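Protein ACDH-11, isoform b (Caenorhabditis elegans, PDB 4Y9J) belongs to the acyl-CoA dehydrogenase family of flavoproteins and binds flavin-adenine dinucleotide. Local coordinates at residues S368-S382 / E391-Y405. Residues are numbered along the deposited sequence; the frame is centred on the assembly and turned at random.
With UCC (S-{(3S,5R,9R)-1-[(2R,3S,4R,5R)-5-(6-amino-9H-purin-9-yl)-4-hydroxy-3-(phosphonooxy)tetrahydrofuran-2-yl]-3,5,9-trihydroxy-8,8-dimethyl-3,5-dioxido-10,14-dioxo-2,4,6-trioxa-11,15-diaza-3lambda~5~,5lambda~5~-diphosphaheptadecan-17-yl} undecanethioate), chain F.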
loop_
_atom_site.group_PDB
_atom_site.type_symbol
_atom_site.label_atom_id
_atom_site.label_comp_id
_atom_site.label_asym_id
_atom_site.label_seq_id
_atom_site.Cartn_x
_atom_site.Cartn_y
_atom_site.Cartn_z
ATOM N N SER B 368 -31.700 26.280 3.810
ATOM C CA SER B 368 -31.571 25.030 4.574
ATOM C C SER B 368 -30.935 25.206 5.973
ATOM O O SER B 368 -31.225 24.520 6.907
ATOM C CB SER B 368 -30.834 23.996 3.763
ATOM O OG SER B 368 -31.627 23.690 2.696
ATOM N N MET B 369 -30.060 26.143 6.073
ATOM C CA MET B 369 -29.499 26.507 7.325
ATOM C C MET B 369 -30.596 26.978 8.300
ATOM O O MET B 369 -30.594 26.585 9.466
ATOM C CB MET B 369 -28.547 27.639 7.046
ATOM C CG MET B 369 -27.553 27.816 8.081
ATOM S SD MET B 369 -26.247 26.606 7.669
ATOM C CE MET B 369 -25.721 27.112 9.291
ATOM N N LEU B 370 -31.510 27.831 7.844
ATOM C CA LEU B 370 -32.571 28.363 8.739
ATOM C C LEU B 370 -33.499 27.215 9.092
ATOM O O LEU B 370 -34.000 27.169 10.175
ATOM C CB LEU B 370 -33.272 29.536 8.092
ATOM C CG LEU B 370 -32.436 30.803 7.988
ATOM C CD1 LEU B 370 -33.350 31.964 7.778
ATOM C CD2 LEU B 370 -31.571 31.053 9.235
ATOM N N LEU B 371 -33.727 26.279 8.170
ATOM C CA LEU B 371 -34.550 25.115 8.437
ATOM C C LEU B 371 -33.880 24.289 9.526
ATOM O O LEU B 371 -34.566 23.770 10.387
ATOM C CB LEU B 371 -34.806 24.307 7.165
ATOM C CG LEU B 371 -35.903 23.227 7.084
ATOM C CD1 LEU B 371 -37.272 23.853 7.168
ATOM C CD2 LEU B 371 -35.817 22.383 5.800
ATOM N N LEU B 372 -32.550 24.131 9.451
ATOM C CA LEU B 372 -31.806 23.397 10.453
ATOM C C LEU B 372 -31.974 23.981 11.831
ATOM O O LEU B 372 -32.152 23.238 12.816
ATOM C CB LEU B 372 -30.331 23.415 10.124
ATOM C CG LEU B 372 -29.386 22.893 11.207
ATOM C CD1 LEU B 372 -29.642 21.421 11.530
ATOM C CD2 LEU B 372 -27.937 23.117 10.774
ATOM N N PHE B 373 -31.868 25.300 11.929
ATOM C CA PHE B 373 -32.005 25.958 13.234
ATOM C C PHE B 373 -33.455 25.992 13.739
ATOM O O PHE B 373 -33.668 25.912 14.921
ATOM C CB PHE B 373 -31.283 27.323 13.247
ATOM C CG PHE B 373 -29.836 27.150 13.494
ATOM C CD1 PHE B 373 -29.380 26.903 14.786
ATOM C CD2 PHE B 373 -28.940 27.081 12.444
ATOM C CE1 PHE B 373 -28.034 26.608 15.032
ATOM C CE2 PHE B 373 -27.593 26.769 12.680
ATOM C CZ PHE B 373 -27.146 26.548 13.976
ATOM N N GLU B 374 -34.433 25.999 12.835
ATOM C CA GLU B 374 -35.839 25.798 13.220
ATOM C C GLU B 374 -36.023 24.378 13.787
ATOM O O GLU B 374 -36.690 24.188 14.782
ATOM C CB GLU B 374 -36.759 25.991 12.009
ATOM C CG GLU B 374 -38.223 25.571 12.233
ATOM C CD GLU B 374 -39.032 26.583 12.997
ATOM O OE1 GLU B 374 -38.435 27.533 13.539
ATOM O OE2 GLU B 374 -40.267 26.409 13.083
ATOM N N ALA B 375 -35.374 23.380 13.187
ATOM C CA ALA B 375 -35.386 22.012 13.800
ATOM C C ALA B 375 -34.726 21.967 15.223
ATOM O O ALA B 375 -35.250 21.345 16.121
ATOM C CB ALA B 375 -34.757 21.013 12.842
ATOM N N ALA B 376 -33.582 22.620 15.399
ATOM C CA ALA B 376 -32.877 22.712 16.677
ATOM C C ALA B 376 -33.745 23.403 17.728
ATOM O O ALA B 376 -33.834 22.937 18.852
ATOM C CB ALA B 376 -31.591 23.501 16.513
ATOM N N ARG B 377 -34.346 24.519 17.333
ATOM C CA ARG B 377 -35.342 25.255 18.180
ATOM C C ARG B 377 -36.462 24.357 18.612
ATOM O O ARG B 377 -36.767 24.275 19.816
ATOM C CB ARG B 377 -35.916 26.446 17.427
ATOM C CG ARG B 377 -36.794 27.352 18.225
ATOM C CD ARG B 377 -37.424 28.468 17.392
ATOM N NE ARG B 377 -38.486 27.977 16.510
ATOM C CZ ARG B 377 -39.750 27.865 16.837
ATOM N NH1 ARG B 377 -40.148 28.221 18.052
ATOM N NH2 ARG B 377 -40.619 27.385 15.979
ATOM N N LEU B 378 -37.088 23.689 17.659
ATOM C CA LEU B 378 -38.242 22.802 17.922
ATOM C C LEU B 378 -37.848 21.584 18.771
ATOM O O LEU B 378 -38.639 21.128 19.607
ATOM C CB LEU B 378 -38.888 22.284 16.623
ATOM C CG LEU B 378 -39.585 23.361 15.778
ATOM C CD1 LEU B 378 -39.821 22.811 14.370
ATOM C CD2 LEU B 378 -40.853 23.814 16.428
ATOM N N LEU B 379 -36.615 21.120 18.621
ATOM C CA LEU B 379 -36.150 19.972 19.412
ATOM C C LEU B 379 -36.007 20.395 20.852
ATOM O O LEU B 379 -36.428 19.706 21.788
ATOM C CB LEU B 379 -34.824 19.435 18.877
ATOM C CG LEU B 379 -34.186 18.263 19.641
ATOM C CD1 LEU B 379 -35.106 17.057 19.647
ATOM C CD2 LEU B 379 -32.823 17.905 19.060
ATOM N N GLY B 380 -35.363 21.537 21.041
ATOM C CA GLY B 380 -35.183 22.089 22.375
ATOM C C GLY B 380 -36.489 22.338 23.107
ATOM O O GLY B 380 -36.648 21.934 24.295
ATOM N N LEU B 381 -37.446 22.995 22.432
ATOM C CA LEU B 381 -38.781 23.218 23.012
ATOM C C LEU B 381 -39.457 21.907 23.411
ATOM O O LEU B 381 -40.012 21.795 24.515
ATOM C CB LEU B 381 -39.649 23.994 22.061
ATOM C CG LEU B 381 -39.331 25.464 21.826
ATOM C CD1 LEU B 381 -40.243 25.952 20.712
ATOM C CD2 LEU B 381 -39.566 26.289 23.066
ATOM N N SER B 382 -39.294 20.864 22.616
ATOM C CA SER B 382 -39.906 19.594 22.950
ATOM C C SER B 382 -39.287 18.919 24.190
ATOM O O SER B 382 -39.985 18.408 25.090
ATOM C CB SER B 382 -39.714 18.675 21.775
ATOM O OG SER B 382 -40.331 17.467 22.093
ATOM N N GLU B 391 -45.952 23.098 17.479
ATOM C CA GLU B 391 -44.511 22.885 17.564
ATOM C C GLU B 391 -44.152 21.401 17.692
ATOM O O GLU B 391 -43.143 20.935 17.141
ATOM C CB GLU B 391 -43.918 23.718 18.704
ATOM C CG GLU B 391 -43.688 25.181 18.314
ATOM C CD GLU B 391 -43.685 26.148 19.497
ATOM O OE1 GLU B 391 -44.060 25.729 20.621
ATOM O OE2 GLU B 391 -43.292 27.331 19.291
ATOM N N ALA B 392 -44.956 20.635 18.413
ATOM C CA ALA B 392 -44.699 19.186 18.463
ATOM C C ALA B 392 -44.872 18.568 17.094
ATOM O O ALA B 392 -44.048 17.764 16.655
ATOM C CB ALA B 392 -45.648 18.539 19.454
ATOM N N MET B 393 -45.942 18.948 16.381
ATOM C CA MET B 393 -46.150 18.396 15.024
ATOM C C MET B 393 -45.035 18.794 14.058
ATOM O O MET B 393 -44.564 17.950 13.288
ATOM C CB MET B 393 -47.529 18.778 14.450
ATOM C CG MET B 393 -48.649 17.980 15.117
ATOM S SD MET B 393 -50.286 18.362 14.446
ATOM C CE MET B 393 -50.645 19.832 15.392
ATOM N N MET B 394 -44.633 20.062 14.086
ATOM C CA MET B 394 -43.586 20.542 13.209
ATOM C C MET B 394 -42.226 19.886 13.488
ATOM O O MET B 394 -41.420 19.705 12.559
ATOM C CB MET B 394 -43.474 22.069 13.261
ATOM C CG MET B 394 -44.617 22.795 12.579
ATOM S SD MET B 394 -44.973 22.117 10.958
ATOM C CE MET B 394 -46.304 20.958 11.320
ATOM N N LEU B 395 -41.963 19.482 14.732
ATOM C CA LEU B 395 -40.725 18.725 15.016
ATOM C C LEU B 395 -40.747 17.391 14.318
ATOM O O LEU B 395 -39.764 16.998 13.713
ATOM C CB LEU B 395 -40.543 18.468 16.515
ATOM C CG LEU B 395 -39.331 17.668 16.998
ATOM C CD1 LEU B 395 -37.981 18.139 16.436
ATOM C CD2 LEU B 395 -39.338 17.638 18.516
ATOM N N ARG B 396 -41.881 16.711 14.346
ATOM C CA ARG B 396 -41.950 15.371 13.748
ATOM C C ARG B 396 -41.859 15.420 12.233
ATOM O O ARG B 396 -41.211 14.540 11.608
ATOM C CB ARG B 396 -43.244 14.663 14.181
ATOM C CG ARG B 396 -43.402 13.277 13.542
ATOM C CD ARG B 396 -42.405 12.222 13.996
ATOM N NE ARG B 396 -42.588 10.946 13.309
ATOM C CZ ARG B 396 -41.914 10.551 12.211
ATOM N NH1 ARG B 396 -40.937 11.296 11.666
ATOM N NH2 ARG B 396 -42.211 9.366 11.672
ATOM N N LEU B 397 -42.444 16.475 11.666
ATOM C CA LEU B 397 -42.447 16.705 10.217
ATOM C C LEU B 397 -41.080 17.193 9.692
ATOM O O LEU B 397 -40.576 16.702 8.657
ATOM C CB LEU B 397 -43.491 17.747 9.849
ATOM C CG LEU B 397 -43.476 18.150 8.385
ATOM C CD1 LEU B 397 -43.810 16.919 7.546
ATOM C CD2 LEU B 397 -44.420 19.309 8.119
ATOM N N ILE B 398 -40.499 18.177 10.372
ATOM C CA ILE B 398 -39.270 18.813 9.910
ATOM C C ILE B 398 -38.037 17.901 9.847
ATOM O O ILE B 398 -37.190 18.083 9.012
ATOM C CB ILE B 398 -38.976 20.112 10.669
ATOM C CG1 ILE B 398 -38.075 21.021 9.837
ATOM C CG2 ILE B 398 -38.330 19.837 12.008
ATOM C CD1 ILE B 398 -37.865 22.367 10.473
ATOM N N THR B 399 -37.957 16.912 10.717
ATOM C CA THR B 399 -36.787 16.125 10.855
ATOM C C THR B 399 -36.499 15.365 9.555
ATOM O O THR B 399 -35.389 15.510 8.977
ATOM C CB THR B 399 -36.926 15.213 12.089
ATOM O OG1 THR B 399 -36.824 16.037 13.230
ATOM C CG2 THR B 399 -35.780 14.287 12.145
ATOM N N PRO B 400 -37.508 14.631 9.014
ATOM C CA PRO B 400 -37.180 13.950 7.749
ATOM C C PRO B 400 -37.072 14.890 6.540
ATOM O O PRO B 400 -36.260 14.618 5.634
ATOM C CB PRO B 400 -38.352 12.985 7.565
ATOM C CG PRO B 400 -39.506 13.600 8.362
ATOM C CD PRO B 400 -38.791 14.159 9.561
ATOM N N VAL B 401 -37.879 15.956 6.538
ATOM C CA VAL B 401 -37.889 16.937 5.447
ATOM C C VAL B 401 -36.500 17.590 5.379
ATOM O O VAL B 401 -35.871 17.636 4.325
ATOM C CB VAL B 401 -38.998 17.980 5.626
ATOM C CG1 VAL B 401 -38.866 19.078 4.590
ATOM C CG2 VAL B 401 -40.367 17.333 5.563
ATOM N N LEU B 402 -36.011 18.052 6.523
ATOM C CA LEU B 402 -34.657 18.623 6.604
ATOM C C LEU B 402 -33.529 17.705 6.142
ATOM O O LEU B 402 -32.708 18.062 5.276
ATOM C CB LEU B 402 -34.384 19.086 8.007
ATOM C CG LEU B 402 -32.989 19.543 8.345
ATOM C CD1 LEU B 402 -32.606 20.792 7.592
ATOM C CD2 LEU B 402 -32.846 19.794 9.839
ATOM N N LYS B 403 -33.518 16.509 6.711
ATOM C CA LYS B 403 -32.529 15.538 6.341
ATOM C C LYS B 403 -32.559 15.278 4.837
ATOM O O LYS B 403 -31.500 15.310 4.162
ATOM C CB LYS B 403 -32.725 14.236 7.147
ATOM C CG LYS B 403 -31.588 13.201 7.151
ATOM C CD LYS B 403 -31.204 12.612 5.812
ATOM C CE LYS B 403 -30.539 11.258 5.960
ATOM N NZ LYS B 403 -30.033 10.683 4.709
ATOM N N LEU B 404 -33.709 14.939 4.302
ATOM C CA LEU B 404 -33.742 14.517 2.912
ATOM C C LEU B 404 -33.452 15.686 1.991
ATOM O O LEU B 404 -32.824 15.524 0.929
ATOM C CB LEU B 404 -35.045 13.829 2.554
ATOM C CG LEU B 404 -36.333 14.628 2.516
ATOM C CD1 LEU B 404 -36.566 15.229 1.125
ATOM C CD2 LEU B 404 -37.534 13.771 2.926
ATOM N N TYR B 405 -33.868 16.874 2.355
ATOM C CA TYR B 405 -33.688 18.012 1.459
ATOM C C TYR B 405 -32.214 18.492 1.428
ATOM O O TYR B 405 -31.614 18.619 0.319
ATOM C CB TYR B 405 -34.665 19.159 1.783
ATOM C CG TYR B 405 -34.705 20.205 0.637
ATOM C CD1 TYR B 405 -35.316 19.899 -0.559
ATOM C CD2 TYR B 405 -34.098 21.432 0.762
ATOM C CE1 TYR B 405 -35.366 20.813 -1.591
ATOM C CE2 TYR B 405 -34.128 22.354 -0.240
ATOM C CZ TYR B 405 -34.789 22.047 -1.422
ATOM O OH TYR B 405 -34.813 22.918 -2.479
HETATM O OA1 UCC F . -27.250 4.494 8.530
HETATM C CA1 UCC F . -26.980 4.335 9.783
HETATM C CA2 UCC F . -25.781 4.863 10.578
HETATM C CA3 UCC F . -24.941 5.965 10.012
HETATM C CA4 UCC F . -24.543 7.015 11.103
HETATM C CA5 UCC F . -25.256 8.343 10.815
HETATM C CA6 UCC F . -24.345 9.505 11.011
HETATM C CA7 UCC F . -25.046 10.824 10.728
HETATM C CA8 UCC F . -23.960 11.712 11.190
HETATM C CA9 UCC F . -23.548 12.837 10.407
HETATM C C10 UCC F . -22.186 12.736 9.885
HETATM C C11 UCC F . -22.437 12.736 8.384
HETATM S S UCC F . -27.889 3.440 10.866
HETATM C CP1 UCC F . -29.312 2.705 9.974
HETATM C CP2 UCC F . -30.269 3.689 9.377
HETATM N NP1 UCC F . -31.526 3.055 8.929
HETATM C CP3 UCC F . -32.556 3.860 8.658
HETATM O OP1 UCC F . -32.490 5.089 8.638
HETATM C CP4 UCC F . -33.897 3.194 8.430
HETATM C CP5 UCC F . -34.495 3.701 7.110
HETATM N NP2 UCC F . -35.840 3.141 7.112
HETATM C CP6 UCC F . -36.884 3.688 7.734
HETATM O OP2 UCC F . -36.847 4.782 8.279
HETATM C CP8 UCC F . -38.175 2.903 7.608
HETATM O OP3 UCC F . -39.256 3.831 7.291
HETATM C CPB UCC F . -38.683 2.236 8.864
HETATM C CP7 UCC F . -38.645 3.009 10.191
HETATM C CP9 UCC F . -37.412 1.362 9.252
HETATM C CPA UCC F . -39.592 1.013 8.613
HETATM O O7 UCC F . -39.965 0.417 9.881
HETATM P P2 UCC F . -41.287 -0.515 9.979
HETATM O O21 UCC F . -41.429 -1.070 11.387
HETATM O O22 UCC F . -41.299 -1.375 8.707
HETATM O O6 UCC F . -42.423 0.613 9.687
HETATM P P1 UCC F . -43.597 1.117 10.638
HETATM O O11 UCC F . -44.558 0.005 11.034
HETATM O O12 UCC F . -44.119 2.312 9.899
HETATM O "O5'" UCC F . -42.703 1.615 11.956
HETATM C "C5'" UCC F . -42.908 0.993 13.248
HETATM C "C4'" UCC F . -43.190 2.038 14.344
HETATM C "C3'" UCC F . -44.451 2.841 14.039
HETATM O "O3'" UCC F . -44.982 3.167 15.298
HETATM P P3 UCC F . -46.381 2.624 15.793
HETATM O O33 UCC F . -46.442 3.153 17.208
HETATM O O32 UCC F . -46.206 1.124 15.847
HETATM O O31 UCC F . -47.391 3.194 14.766
HETATM C "C2'" UCC F . -43.984 4.117 13.352
HETATM O "O2'" UCC F . -44.770 5.276 13.620
HETATM O "O4'" UCC F . -42.109 2.994 14.397
HETATM C "C1'" UCC F . -42.642 4.273 14.079
HETATM N N9 UCC F . -41.634 5.089 13.388
HETATM C C4 UCC F . -41.295 6.300 13.815
HETATM N N3 UCC F . -41.614 7.074 14.880
HETATM C C8 UCC F . -40.990 4.778 12.238
HETATM N N7 UCC F . -40.167 5.793 11.919
HETATM C C5 UCC F . -40.296 6.762 12.854
HETATM C C6 UCC F . -39.668 8.080 13.139
HETATM N N6 UCC F . -38.731 8.564 12.285
HETATM N N1 UCC F . -40.123 8.789 14.222
HETATM C C2 UCC F . -41.062 8.289 15.050
HETATM O O HOH W 1 -43.042 28.285 16.901
HETATM O O HOH W 2 -41.400 21.225 19.411
#
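Leu-378 pushes its side chain between Glu-391, Met-394, Leu-395 and Ile-398, a knob in a hole of the facing helix. Its CG lies anti to the carbonyl carbon (chi1 -67°), and the two methyls part: CD1 rests 3.9 Å from Met-394 CB, CD2 3.7 Å from Glu-391 CG. Three knobs answer from 391-405. Leu-395 enters among Ala-375, Leu-378, Leu-379 and Ser-382, tightly, with its CD2 3.4 Å from Ser-382 CB. Ile-398 sits among Leu-371, Glu-374, Ala-375 and Leu-378. Its CG2 meets Ala-375 CB at 3.9 Å, while its CD1 reaches Leu-371 CD1 at 3.7 Å. Leu-402 closes the row, its CD2 3.8 Å from Ala-375 CB and its CD1 against Leu-371 and Leu-372.

The charged groups gather at one flank. Arg-377 grips Glu-374 of its own helix side-on, through NE and NH2, each meeting one carboxylate oxygen from above the carboxylate plane. Across the contact, Arg-377 NH1 forms a salt bridge with Glu-391 OE2, 3.5 Å away, whose hydrogen bond is weak. Water 1 links Arg-377 NH2 to the same oxygen. Arg-473 and Tyr-535 also hold Glu-374 OE2, and Ser-388 N binds Glu-391 OE1. Apart from this cluster, water 2 donates to the carbonyls of Leu-378 and, weakly, Glu-391.

On the far side of helix 389-419, Arg-396 lays a guanidinium face over the adenine of UCC and pairs with Asp-455. Segments 368-382 and 391-405 cross obliquely, their N-to-C directions 134° apart, nearer antiparallel than parallel. This is knobs-into-holes packing of consecutive helices in the helical C-terminal domain of the acyl-CoA dehydrogenase fold.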